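Local coordinates for protein aromatic-amino-acid transaminase TyrB (Burkholderia cenocepacia K56-2Valvano, PDB 4WD2) that probably catalyses the pyridoxal-phosphate-dependent transfer of amino groups between aromatic amino acids and 2-oxo acids, as a homodimeric class I aminotransferase, at residues A[87-92]-A[310-315]; A[54-59]-A[303-308]; A[169-174]-A[206-211]; A[214-219]-A[237-242]. All coordinates share one frame; numbering follows the deposited sequence.

Contact 1: A[87-92]-A[310-315]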
loop_
_atom_site.group_PDB
_atom_site.type_symbol
_atom_site.label_atom_id
_atom_site.label_comp_id
_atom_site.label_asym_id
_atom_site.label_seq_id
_atom_site.Cartn_x
_atom_site.Cartn_y
_atom_site.Cartn_z
ATOM N N GLN A 87 -12.408 10.456 -10.328
ATOM C CA GLN A 87 -12.169 11.797 -10.851
ATOM C C GLN A 87 -13.488 12.540 -11.067
ATOM O O GLN A 87 -13.622 13.722 -10.729
ATOM C CB GLN A 87 -11.377 11.724 -12.152
ATOM C CG GLN A 87 -10.868 13.066 -12.623
ATOM C CD GLN A 87 -10.285 12.985 -14.003
ATOM O OE1 GLN A 87 -10.979 13.199 -14.996
ATOM N NE2 GLN A 87 -9.009 12.659 -14.079
ATOM N N SER A 88 -14.464 11.829 -11.617
ATOM C CA SER A 88 -15.805 12.374 -11.832
ATOM C C SER A 88 -16.495 12.726 -10.510
ATOM O O SER A 88 -17.128 13.776 -10.383
ATOM C CB SER A 88 -16.655 11.376 -12.614
ATOM O OG SER A 88 -17.923 11.926 -12.913
ATOM N N LEU A 89 -16.379 11.844 -9.526
ATOM C CA LEU A 89 -16.994 12.084 -8.224
ATOM C C LEU A 89 -16.412 13.316 -7.544
ATOM O O LEU A 89 -17.143 14.129 -6.985
ATOM C CB LEU A 89 -16.813 10.866 -7.317
ATOM C CG LEU A 89 -17.195 11.057 -5.850
ATOM C CD1 LEU A 89 -18.696 11.274 -5.688
ATOM C CD2 LEU A 89 -16.740 9.851 -5.043
ATOM N N VAL A 90 -15.091 13.445 -7.592
ATOM C CA VAL A 90 -14.407 14.531 -6.897
ATOM C C VAL A 90 -14.593 15.893 -7.568
ATOM O O VAL A 90 -14.875 16.880 -6.891
ATOM C CB VAL A 90 -12.901 14.244 -6.769
ATOM C CG1 VAL A 90 -12.159 15.468 -6.225
ATOM C CG2 VAL A 90 -12.671 13.047 -5.865
ATOM N N PHE A 91 -14.437 15.953 -8.888
ATOM C CA PHE A 91 -14.453 17.238 -9.587
ATOM C C PHE A 91 -15.806 17.559 -10.214
ATOM O O PHE A 91 -16.057 18.698 -10.614
ATOM C CB PHE A 91 -13.370 17.272 -10.672
ATOM C CG PHE A 91 -11.966 17.190 -10.131
ATOM C CD1 PHE A 91 -11.354 15.960 -9.934
ATOM C CD2 PHE A 91 -11.259 18.341 -9.827
ATOM C CE1 PHE A 91 -10.070 15.880 -9.430
ATOM C CE2 PHE A 91 -9.964 18.265 -9.327
ATOM C CZ PHE A 91 -9.374 17.033 -9.124
ATOM N N GLY A 92 -16.672 16.556 -10.294
ATOM C CA GLY A 92 -17.917 16.688 -11.021
ATOM C C GLY A 92 -17.688 16.243 -12.449
ATOM O O GLY A 92 -16.668 16.587 -13.059
ATOM N N ALA A 310 -28.110 2.442 -10.187
ATOM C CA ALA A 310 -28.914 1.998 -9.053
ATOM C C ALA A 310 -28.097 2.016 -7.760
ATOM O O ALA A 310 -28.563 2.507 -6.728
ATOM C CB ALA A 310 -29.476 0.609 -9.312
ATOM N N LEU A 311 -26.871 1.497 -7.817
ATOM C CA LEU A 311 -26.020 1.443 -6.628
ATOM C C LEU A 311 -25.497 2.826 -6.267
ATOM O O LEU A 311 -25.366 3.150 -5.089
ATOM C CB LEU A 311 -24.844 0.479 -6.828
ATOM C CG LEU A 311 -25.136 -0.994 -7.125
ATOM C CD1 LEU A 311 -23.845 -1.805 -7.138
ATOM C CD2 LEU A 311 -26.116 -1.564 -6.122
ATOM N N ARG A 312 -25.186 3.632 -7.280
ATOM C CA ARG A 312 -24.714 4.998 -7.059
ATOM C C ARG A 312 -25.764 5.795 -6.296
ATOM O O ARG A 312 -25.445 6.531 -5.372
ATOM C CB ARG A 312 -24.381 5.684 -8.391
ATOM C CG ARG A 312 -24.058 7.178 -8.293
ATOM C CD ARG A 312 -22.813 7.438 -7.466
ATOM N NE ARG A 312 -22.295 8.799 -7.625
ATOM C CZ ARG A 312 -21.367 9.141 -8.519
ATOM N NH1 ARG A 312 -20.870 8.226 -9.338
ATOM N NH2 ARG A 312 -20.934 10.394 -8.598
ATOM N N LYS A 313 -27.023 5.622 -6.677
ATOM C CA LYS A 313 -28.122 6.307 -6.008
ATOM C C LYS A 313 -28.302 5.818 -4.568
ATOM O O LYS A 313 -28.484 6.615 -3.650
ATOM C CB LYS A 313 -29.419 6.121 -6.796
ATOM C CG LYS A 313 -30.581 6.950 -6.269
ATOM C CD LYS A 313 -31.809 6.799 -7.147
ATOM C CE LYS A 313 -32.994 7.550 -6.566
ATOM N NZ LYS A 313 -34.226 7.311 -7.367
ATOM N N GLN A 314 -28.246 4.506 -4.380
ATOM C CA GLN A 314 -28.401 3.913 -3.061
ATOM C C GLN A 314 -27.284 4.352 -2.130
ATOM O O GLN A 314 -27.508 4.610 -0.949
ATOM C CB GLN A 314 -28.425 2.396 -3.164
ATOM C CG GLN A 314 -28.728 1.680 -1.859
ATOM C CD GLN A 314 -28.609 0.185 -2.010
ATOM O OE1 GLN A 314 -28.118 -0.303 -3.031
ATOM N NE2 GLN A 314 -29.049 -0.556 -0.999
ATOM N N TRP A 315 -26.076 4.435 -2.669
ATOM C CA TRP A 315 -24.934 4.907 -1.901
ATOM C C TRP A 315 -25.077 6.375 -1.489
ATOM O O TRP A 315 -24.906 6.705 -0.314
ATOM C CB TRP A 315 -23.640 4.713 -2.691
ATOM C CG TRP A 315 -22.461 5.367 -2.041
ATOM C CD1 TRP A 315 -21.865 5.002 -0.865
ATOM C CD2 TRP A 315 -21.737 6.506 -2.520
ATOM N NE1 TRP A 315 -20.817 5.841 -0.586
ATOM C CE2 TRP A 315 -20.716 6.774 -1.584
ATOM C CE3 TRP A 315 -21.849 7.323 -3.652
ATOM C CZ2 TRP A 315 -19.813 7.820 -1.746
ATOM C CZ3 TRP A 315 -20.950 8.361 -3.813
ATOM C CH2 TRP A 315 -19.945 8.602 -2.865
HETATM O O HOH W 1 -19.936 11.726 -10.925
#
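In the fold-type I architecture expected of class I aminotransferases, the last turn of helix 80-91 packs across from the start of the long helix 309-338 through Leu89, Arg312 and Trp315. The backbones stay well apart, with Leu89 CA 10.5 Å from Arg312 CA, so long side chains must span the gap. Leu89 supplies the apolar middle. Its CD2 lies 4.1 Å from Trp315 CH2 and its CD1 is equally near, so both methyls meet this far corner of the six-membered ring obliquely and from the same side of its plane. CD1 also packs at 3.8 Å from Arg312 NH2, which approaches the leucine at a slant.

Arg312 reaches this far because CG stands anti to the backbone N (chi1 172°), while a bend at chi2 (63°) turns the rest of the chain toward helix 80-91. A water completes the polar side: it accepts from Arg312 NH2 at 2.9 Å and is hydrogen-bonded to Ser88 OG at 2.8 Å. Arginine suits this place, since its aliphatic stem can cross between helices while its several N-H groups serve different partners: NE forms a salt bridge with Glu316 and NH1 donates to Leu306 O.

Trp315 is likewise tied down at its polar end, NE1 donating to Asn255 O, and its ring stacks with Phe256. Helix 297-307 packs against both Leu89 and Trp315 through Leu306, while helix 55-65 touches Trp315 through Ala56.

Contact 2: A[54-59]-A[303-308]; sequences MGAVRE and AAVLGT
Val305 sets its two methyls over the first turn of helix 55-65, overlapping Ala56 and the start of Val57. This is a close helix-helix packing within the aminotransferase fold, joining an N-terminal helix to helix 297-307 from much later in the chain. The backbones come to 6.4 Å between Ala56 CA and Val305 CA, a separation that suits the small methyl of alanine on one side and a short, branched side chain on the other.

The branches of Val305 have separate tasks. CG1, anti to the backbone N (chi1 168°), lies 4.1 Å from Ala56 CB and makes the purely apolar part of the contact. CG2, anti to the carbonyl carbon, rests 3.6 Å from Ala56 O and reaches on to Val57 CA at 4.3 Å. It therefore packs on the main chain of the opposing helix, and the side chain of Val57, whose CB points away from helix 297-307, is left to pack on Phe256. Phe256 also touches Val305, and Trp315 of helix 309-338 packs on Val305 too, so the valine sits in a buried apolar setting where a compact hydrocarbon is at home.

Thr308, at the N-cap position of helix 309-338, turns its hydroxyl back on the preceding turn: Thr308 OG1 donates to Ala304 O over 2.6 Å, in the carbonyl plane, with a C=O...donor angle of 145°.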
loop_
_atom_site.group_PDB
_atom_site.type_symbol
_atom_site.label_atom_id
_atom_site.label_comp_id
_atom_site.label_asym_id
_atom_site.label_seq_id
_atom_site.Cartn_x
_atom_site.Cartn_y
_atom_site.Cartn_z
ATOM N N MET A 54 -22.522 -0.428 4.261
ATOM C CA MET A 54 -23.496 0.304 3.467
ATOM C C MET A 54 -24.214 -0.637 2.510
ATOM O O MET A 54 -23.599 -1.549 1.951
ATOM C CB MET A 54 -22.827 1.449 2.704
ATOM C CG MET A 54 -22.184 2.487 3.613
ATOM S SD MET A 54 -21.445 3.869 2.719
ATOM C CE MET A 54 -22.846 4.947 2.461
ATOM N N GLY A 55 -25.519 -0.418 2.350
ATOM C CA GLY A 55 -26.348 -1.242 1.491
ATOM C C GLY A 55 -25.776 -1.408 0.097
ATOM O O GLY A 55 -25.731 -2.520 -0.437
ATOM N N ALA A 56 -25.330 -0.299 -0.487
ATOM C CA ALA A 56 -24.777 -0.312 -1.834
ATOM C C ALA A 56 -23.506 -1.143 -1.893
ATOM O O ALA A 56 -23.238 -1.807 -2.889
ATOM C CB ALA A 56 -24.501 1.104 -2.312
ATOM N N VAL A 57 -22.723 -1.093 -0.824
ATOM C CA VAL A 57 -21.470 -1.833 -0.766
ATOM C C VAL A 57 -21.741 -3.331 -0.664
ATOM O O VAL A 57 -21.123 -4.129 -1.369
ATOM C CB VAL A 57 -20.602 -1.357 0.418
ATOM C CG1 VAL A 57 -19.502 -2.361 0.726
ATOM C CG2 VAL A 57 -20.018 0.009 0.108
ATOM N N ARG A 58 -22.676 -3.706 0.203
ATOM C CA ARG A 58 -23.071 -5.104 0.342
ATOM C C ARG A 58 -23.585 -5.655 -0.986
ATOM O O ARG A 58 -23.202 -6.742 -1.407
ATOM C CB ARG A 58 -24.136 -5.252 1.429
ATOM C CG ARG A 58 -24.663 -6.669 1.606
ATOM C CD ARG A 58 -25.773 -6.706 2.648
ATOM N NE ARG A 58 -25.310 -6.229 3.949
ATOM C CZ ARG A 58 -24.777 -7.013 4.880
ATOM N NH1 ARG A 58 -24.648 -8.318 4.655
ATOM N NH2 ARG A 58 -24.379 -6.498 6.035
ATOM N N GLU A 59 -24.431 -4.880 -1.654
ATOM C CA GLU A 59 -25.033 -5.300 -2.913
ATOM C C GLU A 59 -23.986 -5.471 -4.012
ATOM O O GLU A 59 -24.077 -6.390 -4.820
ATOM C CB GLU A 59 -26.101 -4.289 -3.347
ATOM N N ALA A 303 -15.705 1.019 -7.622
ATOM C CA ALA A 303 -16.014 1.262 -9.032
ATOM C C ALA A 303 -17.408 0.742 -9.403
ATOM O O ALA A 303 -18.123 1.369 -10.187
ATOM C CB ALA A 303 -14.959 0.629 -9.925
ATOM N N ALA A 304 -17.792 -0.395 -8.835
ATOM C CA ALA A 304 -19.108 -0.963 -9.095
ATOM C C ALA A 304 -20.211 -0.083 -8.513
ATOM O O ALA A 304 -21.258 0.093 -9.127
ATOM C CB ALA A 304 -19.201 -2.382 -8.537
ATOM N N VAL A 305 -19.978 0.475 -7.328
ATOM C CA VAL A 305 -20.980 1.325 -6.696
ATOM C C VAL A 305 -21.127 2.643 -7.451
ATOM O O VAL A 305 -22.236 3.044 -7.802
ATOM C CB VAL A 305 -20.635 1.605 -5.220
ATOM C CG1 VAL A 305 -21.512 2.711 -4.681
ATOM C CG2 VAL A 305 -20.796 0.339 -4.382
ATOM N N LEU A 306 -20.009 3.306 -7.724
ATOM C CA LEU A 306 -20.045 4.602 -8.399
ATOM C C LEU A 306 -20.530 4.519 -9.850
ATOM O O LEU A 306 -21.154 5.453 -10.344
ATOM C CB LEU A 306 -18.662 5.257 -8.366
ATOM C CG LEU A 306 -18.109 5.649 -6.998
ATOM C CD1 LEU A 306 -16.716 6.214 -7.155
ATOM C CD2 LEU A 306 -19.032 6.655 -6.310
ATOM N N GLY A 307 -20.246 3.406 -10.522
ATOM C CA GLY A 307 -20.550 3.268 -11.938
ATOM C C GLY A 307 -21.850 2.561 -12.285
ATOM O O GLY A 307 -22.228 2.477 -13.453
ATOM N N THR A 308 -22.535 2.040 -11.274
ATOM C CA THR A 308 -23.837 1.413 -11.468
ATOM C C THR A 308 -24.926 2.324 -10.897
ATOM O O THR A 308 -25.041 2.456 -9.677
ATOM C CB THR A 308 -23.912 0.033 -10.785
ATOM O OG1 THR A 308 -22.755 -0.742 -11.128
ATOM C CG2 THR A 308 -25.183 -0.710 -11.198
#

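Contact 3: A[169-174]-A[206-211]; sequences AMLAAI and IDVIEA
Val208 holds CG1 anti to its backbone N (chi1 164°) and CG2 anti to its carbonyl carbon, which spreads the two methyls toward different residues of helix 167-175; Leu171, with chi1 -170° and chi2 64°, bends its end round to meet one of them. The two helices belong to the layer packed against the central sheet of the large domain, an alpha/beta arrangement in keeping with fold-type I aminotransferases.

Across the gap, Leu171 CD1 lies 3.7 Å from Val208 CG2, the two side chains meeting at a slant. The CB of Leu171 does not itself head for helix 199-211; it is the end of the leucine, swung round by chi2, that brings CD1 into contact. Ile174, one helical turn further on, points its CB toward helix 199-211. Its branch methyl CG2 meets Val208 CG1, so that one valine is held between two residues spaced three apart on the opposing helix. Valine suits the central place because its two methyls diverge, one for each partner.

Beneath the pair, Ile174 touches Val183 of strand 182-186, and Leu205 of helix 199-211 packs on both Leu171 and Ile174. Val183 and Leu205 thus extend the apolar packing toward the sheet, whereas Leu171 and Val208 remain partly exposed. The backbones are closest where Ile174 faces Val208, with 7.6 Å between their CA atoms, and the methyls Ile174 CG2 and Val208 CG1 approach to 4.1 Å.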
loop_
_atom_site.group_PDB
_atom_site.type_symbol
_atom_site.label_atom_id
_atom_site.label_comp_id
_atom_site.label_asym_id
_atom_site.label_seq_id
_atom_site.Cartn_x
_atom_site.Cartn_y
_atom_site.Cartn_z
ATOM N N ALA A 169 -5.622 35.678 10.258
ATOM C CA ALA A 169 -4.268 35.230 10.582
ATOM C C ALA A 169 -3.814 34.106 9.651
ATOM O O ALA A 169 -2.654 34.065 9.238
ATOM C CB ALA A 169 -4.186 34.781 12.038
ATOM N N MET A 170 -4.730 33.194 9.334
ATOM C CA MET A 170 -4.476 32.124 8.376
ATOM C C MET A 170 -4.095 32.679 7.009
ATOM O O MET A 170 -3.104 32.256 6.411
ATOM C CB MET A 170 -5.706 31.226 8.236
ATOM C CG MET A 170 -5.585 30.230 7.101
ATOM S SD MET A 170 -7.083 29.296 6.740
ATOM C CE MET A 170 -6.443 28.156 5.507
ATOM N N LEU A 171 -4.883 33.635 6.524
ATOM C CA LEU A 171 -4.679 34.226 5.207
ATOM C C LEU A 171 -3.372 35.025 5.133
ATOM O O LEU A 171 -2.641 34.951 4.143
ATOM C CB LEU A 171 -5.874 35.121 4.840
ATOM C CG LEU A 171 -5.932 35.637 3.401
ATOM C CD1 LEU A 171 -6.102 34.485 2.423
ATOM C CD2 LEU A 171 -7.050 36.672 3.225
ATOM N N ALA A 172 -3.071 35.777 6.187
ATOM C CA ALA A 172 -1.843 36.568 6.224
ATOM C C ALA A 172 -0.590 35.681 6.294
ATOM O O ALA A 172 0.427 35.983 5.663
ATOM C CB ALA A 172 -1.876 37.538 7.397
ATOM N N ALA A 173 -0.656 34.595 7.057
ATOM C CA ALA A 173 0.474 33.676 7.143
ATOM C C ALA A 173 0.746 33.019 5.788
ATOM O O ALA A 173 1.895 32.915 5.355
ATOM C CB ALA A 173 0.225 32.620 8.205
ATOM N N ILE A 174 -0.317 32.580 5.120
ATOM C CA ILE A 174 -0.181 31.906 3.835
ATOM C C ILE A 174 0.256 32.890 2.747
ATOM O O ILE A 174 1.058 32.543 1.877
ATOM C CB ILE A 174 -1.496 31.204 3.439
ATOM C CG1 ILE A 174 -1.757 30.029 4.395
ATOM C CG2 ILE A 174 -1.436 30.716 1.999
ATOM C CD1 ILE A 174 -3.071 29.308 4.164
ATOM N N ILE A 206 -7.880 31.309 -2.286
ATOM C CA ILE A 206 -7.402 30.887 -3.601
ATOM C C ILE A 206 -6.762 32.064 -4.341
ATOM O O ILE A 206 -5.769 31.881 -5.048
ATOM C CB ILE A 206 -8.541 30.262 -4.458
ATOM C CG1 ILE A 206 -9.035 28.959 -3.810
ATOM C CG2 ILE A 206 -8.051 29.967 -5.877
ATOM C CD1 ILE A 206 -10.348 28.428 -4.372
ATOM N N ASP A 207 -7.310 33.266 -4.155
ATOM C CA ASP A 207 -6.691 34.483 -4.684
ATOM C C ASP A 207 -5.202 34.527 -4.337
ATOM O O ASP A 207 -4.355 34.760 -5.194
ATOM C CB ASP A 207 -7.364 35.742 -4.127
ATOM C CG ASP A 207 -8.798 35.930 -4.617
ATOM O OD1 ASP A 207 -9.202 35.305 -5.624
ATOM O OD2 ASP A 207 -9.509 36.750 -3.999
ATOM N N VAL A 208 -4.910 34.308 -3.061
ATOM C CA VAL A 208 -3.552 34.334 -2.531
ATOM C C VAL A 208 -2.690 33.174 -3.053
ATOM O O VAL A 208 -1.571 33.382 -3.527
ATOM C CB VAL A 208 -3.577 34.302 -0.982
ATOM C CG1 VAL A 208 -2.208 33.939 -0.432
ATOM C CG2 VAL A 208 -4.057 35.641 -0.433
ATOM N N ILE A 209 -3.224 31.962 -2.967
ATOM C CA ILE A 209 -2.543 30.761 -3.448
ATOM C C ILE A 209 -2.136 30.893 -4.919
ATOM O O ILE A 209 -1.002 30.567 -5.296
ATOM C CB ILE A 209 -3.441 29.516 -3.249
ATOM C CG1 ILE A 209 -3.504 29.162 -1.758
ATOM C CG2 ILE A 209 -2.939 28.326 -4.065
ATOM C CD1 ILE A 209 -4.649 28.227 -1.400
ATOM N N GLU A 210 -3.059 31.393 -5.738
ATOM C CA GLU A 210 -2.781 31.665 -7.141
ATOM C C GLU A 210 -1.697 32.735 -7.310
ATOM O O GLU A 210 -0.707 32.526 -8.017
ATOM C CB GLU A 210 -4.068 32.104 -7.853
ATOM C CG GLU A 210 -3.904 32.382 -9.326
ATOM C CD GLU A 210 -5.217 32.744 -9.995
ATOM O OE1 GLU A 210 -6.011 33.483 -9.378
ATOM O OE2 GLU A 210 -5.465 32.274 -11.127
ATOM N N ALA A 211 -1.888 33.880 -6.665
ATOM C CA ALA A 211 -0.987 35.014 -6.846
ATOM C C ALA A 211 0.427 34.703 -6.372
ATOM O O ALA A 211 1.401 35.142 -6.982
ATOM C CB ALA A 211 -1.523 36.243 -6.117
#

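Contact 4: A[214-219]-A[237-242]; sequences LLPFVD and RELARR
Apolar contacts between strand and helix all run through Leu239, whose two methyls divide the work. Leu239 CD1 reaches Val218 CG2 at 3.7 Å, the side chains meeting tip to tip, while Leu239 CD2 lies 4.1 Å from Pro216 CG, the proline ring and the leucine lying alongside each other and running opposite ways. Because CG of Leu239 stands beside the backbone N and anti to the carbonyl carbon (chi1 -85°), the fork opens toward the strand and serves both residues.

Pro216 and Val218, compact apolar side chains on the strand face that meets the leucine, point the same way because residues two apart along a strand do so; Phe217 turns to the other side and packs on helix 110-125. Strand 215-220 lies inside the mixed central sheet of the large domain, parallel to both its neighbours, and helix 234-241 covers one of its faces in the alpha/beta layering of a fold-type I aminotransferase. Leucine suits the helix position, since it reaches the sheet from a backbone whose CA is 8.9 Å from that of Pro216.

Charged contacts lie on the outer side of the helix. Three residues apart, and so on the same side of the helix, Glu238 and Arg241 form a salt bridge: Glu238 OE1 takes both Arg241 NH2 (2.8 Å) and Arg241 NE (3.0 Å), lying close to the guanidinium plane.

On the strand, Asp219 OD2 is hydrogen-bonded to His141 NE2 and lies close to N1 of the pyridoxal-phosphate-modified residue at position 254, consistent with the aspartate that faces the pyridine nitrogen in this family.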
loop_
_atom_site.group_PDB
_atom_site.type_symbol
_atom_site.label_atom_id
_atom_site.label_comp_id
_atom_site.label_asym_id
_atom_site.label_seq_id
_atom_site.Cartn_x
_atom_site.Cartn_y
_atom_site.Cartn_z
ATOM N N LEU A 214 1.722 29.243 -4.975
ATOM C CA LEU A 214 1.863 28.185 -3.987
ATOM C C LEU A 214 1.363 26.851 -4.535
ATOM O O LEU A 214 0.721 26.803 -5.593
ATOM C CB LEU A 214 1.101 28.542 -2.712
ATOM C CG LEU A 214 1.452 29.892 -2.105
ATOM C CD1 LEU A 214 0.856 30.004 -0.709
ATOM C CD2 LEU A 214 2.971 30.091 -2.077
ATOM N N LEU A 215 1.671 25.781 -3.806
ATOM C CA LEU A 215 1.244 24.433 -4.157
ATOM C C LEU A 215 0.252 23.870 -3.153
ATOM O O LEU A 215 0.652 23.239 -2.173
ATOM C CB LEU A 215 2.448 23.497 -4.246
ATOM C CG LEU A 215 3.120 23.404 -5.604
ATOM C CD1 LEU A 215 4.411 22.611 -5.475
ATOM C CD2 LEU A 215 2.166 22.745 -6.592
ATOM N N PRO A 216 -1.046 24.071 -3.407
ATOM C CA PRO A 216 -2.081 23.544 -2.516
ATOM C C PRO A 216 -2.220 22.031 -2.623
ATOM O O PRO A 216 -2.340 21.464 -3.720
ATOM C CB PRO A 216 -3.355 24.250 -2.999
ATOM C CG PRO A 216 -3.097 24.549 -4.432
ATOM C CD PRO A 216 -1.618 24.854 -4.517
ATOM N N PHE A 217 -2.178 21.387 -1.465
ATOM C CA PHE A 217 -2.430 19.961 -1.338
ATOM C C PHE A 217 -3.716 19.815 -0.528
ATOM O O PHE A 217 -3.711 19.942 0.698
ATOM C CB PHE A 217 -1.250 19.251 -0.659
ATOM C CG PHE A 217 -1.132 17.782 -0.993
ATOM C CD1 PHE A 217 0.103 17.166 -0.989
ATOM C CD2 PHE A 217 -2.248 17.025 -1.307
ATOM C CE1 PHE A 217 0.225 15.830 -1.291
ATOM C CE2 PHE A 217 -2.131 15.687 -1.611
ATOM C CZ PHE A 217 -0.891 15.088 -1.603
ATOM N N VAL A 218 -4.825 19.590 -1.221
ATOM C CA VAL A 218 -6.114 19.488 -0.553
ATOM C C VAL A 218 -6.370 18.058 -0.108
ATOM O O VAL A 218 -6.227 17.118 -0.894
ATOM C CB VAL A 218 -7.262 19.955 -1.452
ATOM C CG1 VAL A 218 -8.581 19.888 -0.691
ATOM C CG2 VAL A 218 -7.003 21.375 -1.945
ATOM N N ASP A 219 -6.716 17.917 1.168
ATOM C CA ASP A 219 -7.019 16.635 1.798
ATOM C C ASP A 219 -8.535 16.571 1.999
ATOM O O ASP A 219 -9.079 17.268 2.859
ATOM C CB ASP A 219 -6.260 16.505 3.136
ATOM C CG ASP A 219 -6.340 15.109 3.746
ATOM O OD1 ASP A 219 -7.205 14.305 3.343
ATOM O OD2 ASP A 219 -5.532 14.819 4.654
ATOM N N ARG A 237 -12.928 21.918 -6.676
ATOM C CA ARG A 237 -13.507 22.254 -7.971
ATOM C C ARG A 237 -13.217 23.707 -8.353
ATOM O O ARG A 237 -12.962 24.003 -9.520
ATOM C CB ARG A 237 -15.016 21.976 -7.965
ATOM C CG ARG A 237 -15.346 20.512 -7.722
ATOM C CD ARG A 237 -16.850 20.190 -7.814
ATOM N NE ARG A 237 -17.086 18.788 -7.472
ATOM C CZ ARG A 237 -18.276 18.192 -7.452
ATOM N NH1 ARG A 237 -19.369 18.862 -7.762
ATOM N NH2 ARG A 237 -18.367 16.916 -7.119
ATOM N N GLU A 238 -13.241 24.611 -7.373
ATOM C CA GLU A 238 -12.957 26.021 -7.649
ATOM C C GLU A 238 -11.466 26.261 -7.940
ATOM O O GLU A 238 -11.127 27.047 -8.825
ATOM C CB GLU A 238 -13.433 26.903 -6.486
ATOM C CG GLU A 238 -13.291 28.404 -6.725
ATOM C CD GLU A 238 -14.188 28.931 -7.844
ATOM O OE1 GLU A 238 -15.022 28.169 -8.373
ATOM O OE2 GLU A 238 -14.061 30.122 -8.199
ATOM N N LEU A 239 -10.579 25.579 -7.215
ATOM C CA LEU A 239 -9.147 25.629 -7.530
ATOM C C LEU A 239 -8.885 25.177 -8.967
ATOM O O LEU A 239 -8.153 25.832 -9.721
ATOM C CB LEU A 239 -8.343 24.758 -6.556
ATOM C CG LEU A 239 -7.918 25.363 -5.214
ATOM C CD1 LEU A 239 -7.585 24.275 -4.207
ATOM C CD2 LEU A 239 -6.720 26.298 -5.388
ATOM N N ALA A 240 -9.507 24.066 -9.349
ATOM C CA ALA A 240 -9.333 23.507 -10.684
ATOM C C ALA A 240 -9.974 24.364 -11.786
ATOM O O ALA A 240 -9.411 24.490 -12.876
ATOM C CB ALA A 240 -9.885 22.085 -10.730
ATOM N N ARG A 241 -11.137 24.954 -11.521
ATOM C CA ARG A 241 -11.752 25.845 -12.506
ATOM C C ARG A 241 -10.863 27.059 -12.788
ATOM O O ARG A 241 -10.868 27.610 -13.893
ATOM C CB ARG A 241 -13.132 26.317 -12.035
ATOM C CG ARG A 241 -14.284 25.354 -12.355
ATOM C CD ARG A 241 -15.639 25.993 -12.047
ATOM N NE ARG A 241 -15.812 26.290 -10.623
ATOM C CZ ARG A 241 -16.379 25.463 -9.743
ATOM N NH1 ARG A 241 -16.828 24.276 -10.131
ATOM N NH2 ARG A 241 -16.496 25.822 -8.468
ATOM N N ARG A 242 -10.098 27.469 -11.784
ATOM C CA ARG A 242 -9.284 28.670 -11.901
ATOM C C ARG A 242 -7.869 28.341 -12.369
ATOM O O ARG A 242 -7.016 29.222 -12.465
ATOM C CB ARG A 242 -9.259 29.419 -10.563
ATOM C CG ARG A 242 -10.604 30.064 -10.219
ATOM C CD ARG A 242 -10.563 30.820 -8.894
ATOM N NE ARG A 242 -9.530 31.854 -8.892
ATOM C CZ ARG A 242 -9.344 32.732 -7.910
ATOM N NH1 ARG A 242 -10.125 32.702 -6.837
ATOM N NH2 ARG A 242 -8.372 33.634 -8.002
#

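In the fold
Contacts 1 and 2 form one continuous cluster, their centres 10 Å apart: Trp315 CB packs 3.5 Å from Val305 CG1, and their segments alternate along the chain. Contacts 3 and 4 are likewise joined, 12 Å between centres, by salt bridges from Arg242 to Asp207 and Glu210, with Arg242 NH2 2.7 Å from Glu210 OE1. Arg237 links the two groups, its NE donating to Val90 O at 3.0 Å, although contacts 1 and 4 lie 21 Å apart by their centres. Contacts 2 and 3 stand farthest apart, about 39 Å between centres. The cofactor site is approached by contact 4 through Asp219, and by contact 1 through Trp315, hydrogen-bonded to the carbonyl of Asn255, which follows the modified lysine in sequence.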